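PDB 1NHY: elongation factor 1-gamma 1 from Saccharomyces cerevisiae, which serves as a subunit of the eukaryotic elongation factor 1 complex in protein synthesis, probably anchoring it to other cellular components, its GST-like N-terminal domain mediating contact with another subunit. Local coordinates for residues A41-V53 / K59-L73. Numbering follows the deposited sequence.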
loop_
_atom_site.group_PDB
_atom_site.type_symbol
_atom_site.label_atom_id
_atom_site.label_comp_id
_atom_site.label_asym_id
_atom_site.label_seq_id
_atom_site.Cartn_x
_atom_site.Cartn_y
_atom_site.Cartn_z
ATOM N N ALA A 41 14.805 -14.694 -12.609
ATOM C CA ALA A 41 14.265 -15.149 -13.885
ATOM C C ALA A 41 13.907 -16.630 -13.796
ATOM O O ALA A 41 12.834 -17.044 -14.231
ATOM C CB ALA A 41 15.278 -14.913 -14.995
ATOM N N ARG A 42 14.806 -17.423 -13.225
ATOM C CA ARG A 42 14.562 -18.852 -13.079
ATOM C C ARG A 42 13.296 -19.142 -12.258
ATOM O O ARG A 42 12.578 -20.094 -12.542
ATOM C CB ARG A 42 15.780 -19.536 -12.426
ATOM C CG ARG A 42 15.465 -20.885 -11.782
ATOM C CD ARG A 42 16.681 -21.571 -11.160
ATOM N NE ARG A 42 16.260 -22.736 -10.372
ATOM C CZ ARG A 42 17.074 -23.678 -9.893
ATOM N NH1 ARG A 42 18.382 -23.610 -10.117
ATOM N NH2 ARG A 42 16.579 -24.689 -9.183
ATOM N N ASP A 43 13.020 -18.313 -11.251
ATOM C CA ASP A 43 11.862 -18.502 -10.386
ATOM C C ASP A 43 10.610 -17.823 -10.903
ATOM O O ASP A 43 9.499 -18.296 -10.663
ATOM C CB ASP A 43 12.167 -17.980 -8.983
ATOM C CG ASP A 43 13.312 -18.711 -8.329
ATOM O OD1 ASP A 43 13.886 -19.594 -8.988
ATOM O OD2 ASP A 43 13.639 -18.411 -7.163
ATOM N N PHE A 44 10.786 -16.711 -11.606
ATOM C CA PHE A 44 9.644 -15.977 -12.128
ATOM C C PHE A 44 9.879 -15.491 -13.541
ATOM O O PHE A 44 10.067 -14.303 -13.782
ATOM C CB PHE A 44 9.319 -14.798 -11.207
ATOM C CG PHE A 44 8.916 -15.214 -9.827
ATOM C CD1 PHE A 44 7.577 -15.306 -9.480
ATOM C CD2 PHE A 44 9.879 -15.585 -8.892
ATOM C CE1 PHE A 44 7.201 -15.759 -8.222
ATOM C CE2 PHE A 44 9.516 -16.041 -7.637
ATOM C CZ PHE A 44 8.177 -16.132 -7.299
ATOM N N PRO A 45 9.874 -16.418 -14.504
ATOM C CA PRO A 45 10.083 -16.100 -15.918
ATOM C C PRO A 45 9.294 -14.883 -16.395
ATOM O O PRO A 45 9.637 -14.273 -17.402
ATOM C CB PRO A 45 9.664 -17.391 -16.613
ATOM C CG PRO A 45 10.177 -18.439 -15.647
ATOM C CD PRO A 45 9.723 -17.874 -14.307
ATOM N N LEU A 46 8.237 -14.525 -15.681
ATOM C CA LEU A 46 7.461 -13.357 -16.065
ATOM C C LEU A 46 8.130 -12.108 -15.495
ATOM O O LEU A 46 7.622 -10.992 -15.654
ATOM C CB LEU A 46 6.056 -13.457 -15.508
ATOM C CG LEU A 46 5.330 -14.762 -15.810
ATOM C CD1 LEU A 46 4.092 -14.874 -14.904
ATOM C CD2 LEU A 46 4.952 -14.804 -17.281
ATOM N N LYS A 47 9.261 -12.318 -14.817
ATOM C CA LYS A 47 10.039 -11.240 -14.198
ATOM C C LYS A 47 9.160 -10.113 -13.633
ATOM O O LYS A 47 9.423 -8.934 -13.877
ATOM C CB LYS A 47 11.020 -10.649 -15.212
ATOM C CG LYS A 47 12.012 -11.638 -15.774
ATOM C CD LYS A 47 12.930 -10.975 -16.786
ATOM C CE LYS A 47 13.945 -11.983 -17.316
ATOM N NZ LYS A 47 15.063 -11.374 -18.117
ATOM N N LYS A 48 8.122 -10.479 -12.884
ATOM C CA LYS A 48 7.211 -9.509 -12.291
ATOM C C LYS A 48 7.420 -9.464 -10.771
ATOM O O LYS A 48 7.881 -10.430 -10.165
ATOM C CB LYS A 48 5.773 -9.905 -12.632
ATOM C CG LYS A 48 4.710 -9.145 -11.848
ATOM C CD LYS A 48 3.522 -10.054 -11.454
ATOM C CE LYS A 48 2.628 -9.399 -10.387
ATOM N NZ LYS A 48 2.154 -8.029 -10.793
ATOM N N VAL A 49 7.065 -8.344 -10.153
ATOM C CA VAL A 49 7.249 -8.190 -8.721
ATOM C C VAL A 49 5.994 -7.570 -8.079
ATOM O O VAL A 49 5.265 -6.840 -8.749
ATOM C CB VAL A 49 8.506 -7.321 -8.493
ATOM C CG1 VAL A 49 8.217 -6.185 -7.558
ATOM C CG2 VAL A 49 9.636 -8.196 -7.981
ATOM N N PRO A 50 5.700 -7.878 -6.792
ATOM C CA PRO A 50 6.375 -8.733 -5.812
ATOM C C PRO A 50 6.297 -10.210 -6.190
ATOM O O PRO A 50 5.313 -10.685 -6.773
ATOM C CB PRO A 50 5.615 -8.441 -4.521
ATOM C CG PRO A 50 5.114 -7.074 -4.725
ATOM C CD PRO A 50 4.623 -7.129 -6.128
ATOM N N ALA A 51 7.345 -10.931 -5.820
ATOM C CA ALA A 51 7.465 -12.343 -6.106
ATOM C C ALA A 51 7.978 -13.054 -4.857
ATOM O O ALA A 51 9.011 -12.690 -4.297
ATOM C CB ALA A 51 8.434 -12.531 -7.244
ATOM N N PHE A 52 7.258 -14.069 -4.409
ATOM C CA PHE A 52 7.706 -14.805 -3.242
ATOM C C PHE A 52 7.994 -16.271 -3.555
ATOM O O PHE A 52 7.342 -16.870 -4.409
ATOM C CB PHE A 52 6.670 -14.752 -2.140
ATOM C CG PHE A 52 7.083 -15.510 -0.918
ATOM C CD1 PHE A 52 7.966 -14.951 -0.008
ATOM C CD2 PHE A 52 6.618 -16.802 -0.693
ATOM C CE1 PHE A 52 8.383 -15.670 1.105
ATOM C CE2 PHE A 52 7.030 -17.526 0.417
ATOM C CZ PHE A 52 7.912 -16.958 1.316
ATOM N N VAL A 53 8.963 -16.846 -2.850
ATOM C CA VAL A 53 9.328 -18.241 -3.048
ATOM C C VAL A 53 9.593 -18.873 -1.710
ATOM O O VAL A 53 10.520 -18.482 -1.006
ATOM C CB VAL A 53 10.612 -18.407 -3.838
ATOM C CG1 VAL A 53 10.840 -19.869 -4.110
ATOM C CG2 VAL A 53 10.549 -17.628 -5.110
ATOM N N LYS A 59 5.518 -20.985 -5.163
ATOM C CA LYS A 59 5.679 -19.667 -5.748
ATOM C C LYS A 59 4.381 -18.899 -5.617
ATOM O O LYS A 59 3.302 -19.478 -5.544
ATOM C CB LYS A 59 6.157 -19.786 -7.199
ATOM C CG LYS A 59 7.586 -20.326 -7.259
ATOM C CD LYS A 59 8.054 -20.645 -8.657
ATOM C CE LYS A 59 9.464 -21.222 -8.603
ATOM N NZ LYS A 59 10.000 -21.586 -9.955
ATOM N N LEU A 60 4.493 -17.584 -5.557
ATOM C CA LEU A 60 3.321 -16.758 -5.384
ATOM C C LEU A 60 3.665 -15.346 -5.838
ATOM O O LEU A 60 4.818 -14.913 -5.732
ATOM C CB LEU A 60 2.922 -16.776 -3.900
ATOM C CG LEU A 60 1.837 -15.793 -3.472
ATOM C CD1 LEU A 60 0.587 -16.083 -4.277
ATOM C CD2 LEU A 60 1.572 -15.885 -1.972
ATOM N N THR A 61 2.657 -14.653 -6.354
ATOM C CA THR A 61 2.796 -13.290 -6.837
ATOM C C THR A 61 1.556 -12.475 -6.483
ATOM O O THR A 61 0.616 -12.973 -5.857
ATOM C CB THR A 61 2.977 -13.251 -8.355
ATOM O OG1 THR A 61 1.900 -13.954 -8.981
ATOM C CG2 THR A 61 4.297 -13.893 -8.745
ATOM N N GLU A 62 1.553 -11.221 -6.925
ATOM C CA GLU A 62 0.476 -10.278 -6.631
ATOM C C GLU A 62 0.651 -9.882 -5.177
ATOM O O GLU A 62 0.605 -10.718 -4.272
ATOM C CB GLU A 62 -0.898 -10.893 -6.857
ATOM C CG GLU A 62 -1.116 -11.438 -8.261
ATOM C CD GLU A 62 -0.777 -10.456 -9.385
ATOM O OE1 GLU A 62 -1.285 -9.308 -9.359
ATOM O OE2 GLU A 62 -0.011 -10.855 -10.302
ATOM N N ALA A 63 0.896 -8.593 -4.978
ATOM C CA ALA A 63 1.136 -8.046 -3.661
ATOM C C ALA A 63 0.175 -8.609 -2.642
ATOM O O ALA A 63 0.592 -9.355 -1.753
ATOM C CB ALA A 63 1.041 -6.534 -3.707
HETATM N N MSE A 64 -1.103 -8.278 -2.778
HETATM C CA MSE A 64 -2.105 -8.758 -1.836
HETATM C C MSE A 64 -1.851 -10.176 -1.382
HETATM O O MSE A 64 -1.783 -10.448 -0.185
HETATM C CB MSE A 64 -3.496 -8.674 -2.439
HETATM C CG MSE A 64 -4.017 -7.268 -2.506
HETATM SE SE MSE A 64 -3.913 -6.393 -0.764
HETATM C CE MSE A 64 -4.401 -7.894 0.377
ATOM N N ALA A 65 -1.704 -11.086 -2.329
ATOM C CA ALA A 65 -1.456 -12.464 -1.974
ATOM C C ALA A 65 -0.234 -12.581 -1.073
ATOM O O ALA A 65 -0.322 -13.135 0.017
ATOM C CB ALA A 65 -1.268 -13.291 -3.222
ATOM N N ILE A 66 0.906 -12.057 -1.518
ATOM C CA ILE A 66 2.111 -12.143 -0.709
ATOM C C ILE A 66 1.924 -11.535 0.679
ATOM O O ILE A 66 2.334 -12.128 1.686
ATOM C CB ILE A 66 3.288 -11.492 -1.424
ATOM C CG1 ILE A 66 3.538 -12.247 -2.724
ATOM C CG2 ILE A 66 4.527 -11.554 -0.547
ATOM C CD1 ILE A 66 4.246 -11.461 -3.753
ATOM N N ASN A 67 1.290 -10.367 0.736
ATOM C CA ASN A 67 1.051 -9.711 2.011
ATOM C C ASN A 67 0.358 -10.642 2.972
ATOM O O ASN A 67 0.805 -10.833 4.097
ATOM C CB ASN A 67 0.204 -8.465 1.814
ATOM C CG ASN A 67 1.016 -7.297 1.316
ATOM O OD1 ASN A 67 0.475 -6.347 0.754
ATOM N ND2 ASN A 67 2.324 -7.353 1.529
ATOM N N TYR A 68 -0.740 -11.227 2.522
ATOM C CA TYR A 68 -1.515 -12.155 3.346
ATOM C C TYR A 68 -0.675 -13.361 3.746
ATOM O O TYR A 68 -0.662 -13.770 4.909
ATOM C CB TYR A 68 -2.742 -12.630 2.573
ATOM C CG TYR A 68 -3.526 -13.716 3.273
ATOM C CD1 TYR A 68 -4.437 -13.416 4.288
ATOM C CD2 TYR A 68 -3.350 -15.059 2.925
ATOM C CE1 TYR A 68 -5.148 -14.418 4.934
ATOM C CE2 TYR A 68 -4.054 -16.069 3.566
ATOM C CZ TYR A 68 -4.952 -15.740 4.566
ATOM O OH TYR A 68 -5.663 -16.739 5.187
ATOM N N TYR A 69 0.018 -13.931 2.766
ATOM C CA TYR A 69 0.860 -15.078 3.024
ATOM C C TYR A 69 1.870 -14.724 4.117
ATOM O O TYR A 69 1.957 -15.398 5.147
ATOM C CB TYR A 69 1.606 -15.479 1.759
ATOM C CG TYR A 69 2.296 -16.816 1.891
ATOM C CD1 TYR A 69 1.621 -17.992 1.573
ATOM C CD2 TYR A 69 3.626 -16.907 2.321
ATOM C CE1 TYR A 69 2.246 -19.230 1.669
ATOM C CE2 TYR A 69 4.263 -18.135 2.421
ATOM C CZ TYR A 69 3.566 -19.294 2.085
ATOM O OH TYR A 69 4.194 -20.517 2.119
ATOM N N LEU A 70 2.639 -13.663 3.884
ATOM C CA LEU A 70 3.626 -13.264 4.871
ATOM C C LEU A 70 2.989 -13.111 6.241
ATOM O O LEU A 70 3.477 -13.664 7.228
ATOM C CB LEU A 70 4.284 -11.951 4.481
ATOM C CG LEU A 70 5.051 -12.040 3.181
ATOM C CD1 LEU A 70 5.319 -10.624 2.739
ATOM C CD2 LEU A 70 6.337 -12.838 3.349
ATOM N N VAL A 71 1.900 -12.365 6.323
ATOM C CA VAL A 71 1.297 -12.190 7.635
ATOM C C VAL A 71 1.045 -13.512 8.331
ATOM O O VAL A 71 1.341 -13.659 9.511
ATOM C CB VAL A 71 -0.035 -11.452 7.588
ATOM C CG1 VAL A 71 -0.647 -11.446 8.972
ATOM C CG2 VAL A 71 0.178 -10.031 7.103
ATOM N N LYS A 72 0.495 -14.478 7.600
ATOM C CA LYS A 72 0.199 -15.782 8.181
ATOM C C LYS A 72 1.439 -16.569 8.593
ATOM O O LYS A 72 1.353 -17.422 9.463
ATOM C CB LYS A 72 -0.630 -16.616 7.204
ATOM C CG LYS A 72 -2.043 -16.092 6.959
ATOM C CD LYS A 72 -2.912 -16.208 8.191
ATOM C CE LYS A 72 -4.350 -15.897 7.856
ATOM N NZ LYS A 72 -5.205 -15.925 9.078
ATOM N N LEU A 73 2.580 -16.301 7.962
ATOM C CA LEU A 73 3.825 -16.995 8.301
ATOM C C LEU A 73 4.264 -16.645 9.704
ATOM O O LEU A 73 4.982 -17.399 10.363
ATOM C CB LEU A 73 4.946 -16.584 7.371
ATOM C CG LEU A 73 5.071 -17.367 6.094
ATOM C CD1 LEU A 73 6.121 -16.698 5.250
ATOM C CD2 LEU A 73 5.452 -18.796 6.400
#
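F52 and L60 form the hydrogen-bonded pair of an antiparallel hairpin: F52 N gives a nearly straight bond to L60 O (2.9 Å), and L60 N returns a more bent one to F52 O. Among apolar contacts, the F52 ring packs against helix 63-73, CG anti to the backbone N (chi1 179°); CE2 meets Y69 CE2 at 3.5 Å, the two rings oblique with planes at 45°, while L70 and L73 touch the ring through CD2 and CD1. I66 CD1 lies 3.4 Å from P50 CB, the proline following a cis peptide bond. On the other side of the sheet the F44 ring has A51 CB over the centre of one face, and its CE1 meets T61 CG2 at 3.5 Å. With F44 cut back to an alanine, A51 CB would probably lose the ring face it lies on and a gap would open beside T61 CG2. Of the charged groups, K48 NZ makes a salt bridge to E62 OE2 (3.6 Å), and extended K59 sends NZ weakly to D43 O, while D43 OD2 is hydrogen-bonded to Y7 OH. A hairpin entered through a cis-proline and followed by a helix packed on one sheet face is characteristic of the thioredoxin-like N-terminal domain of GSTs.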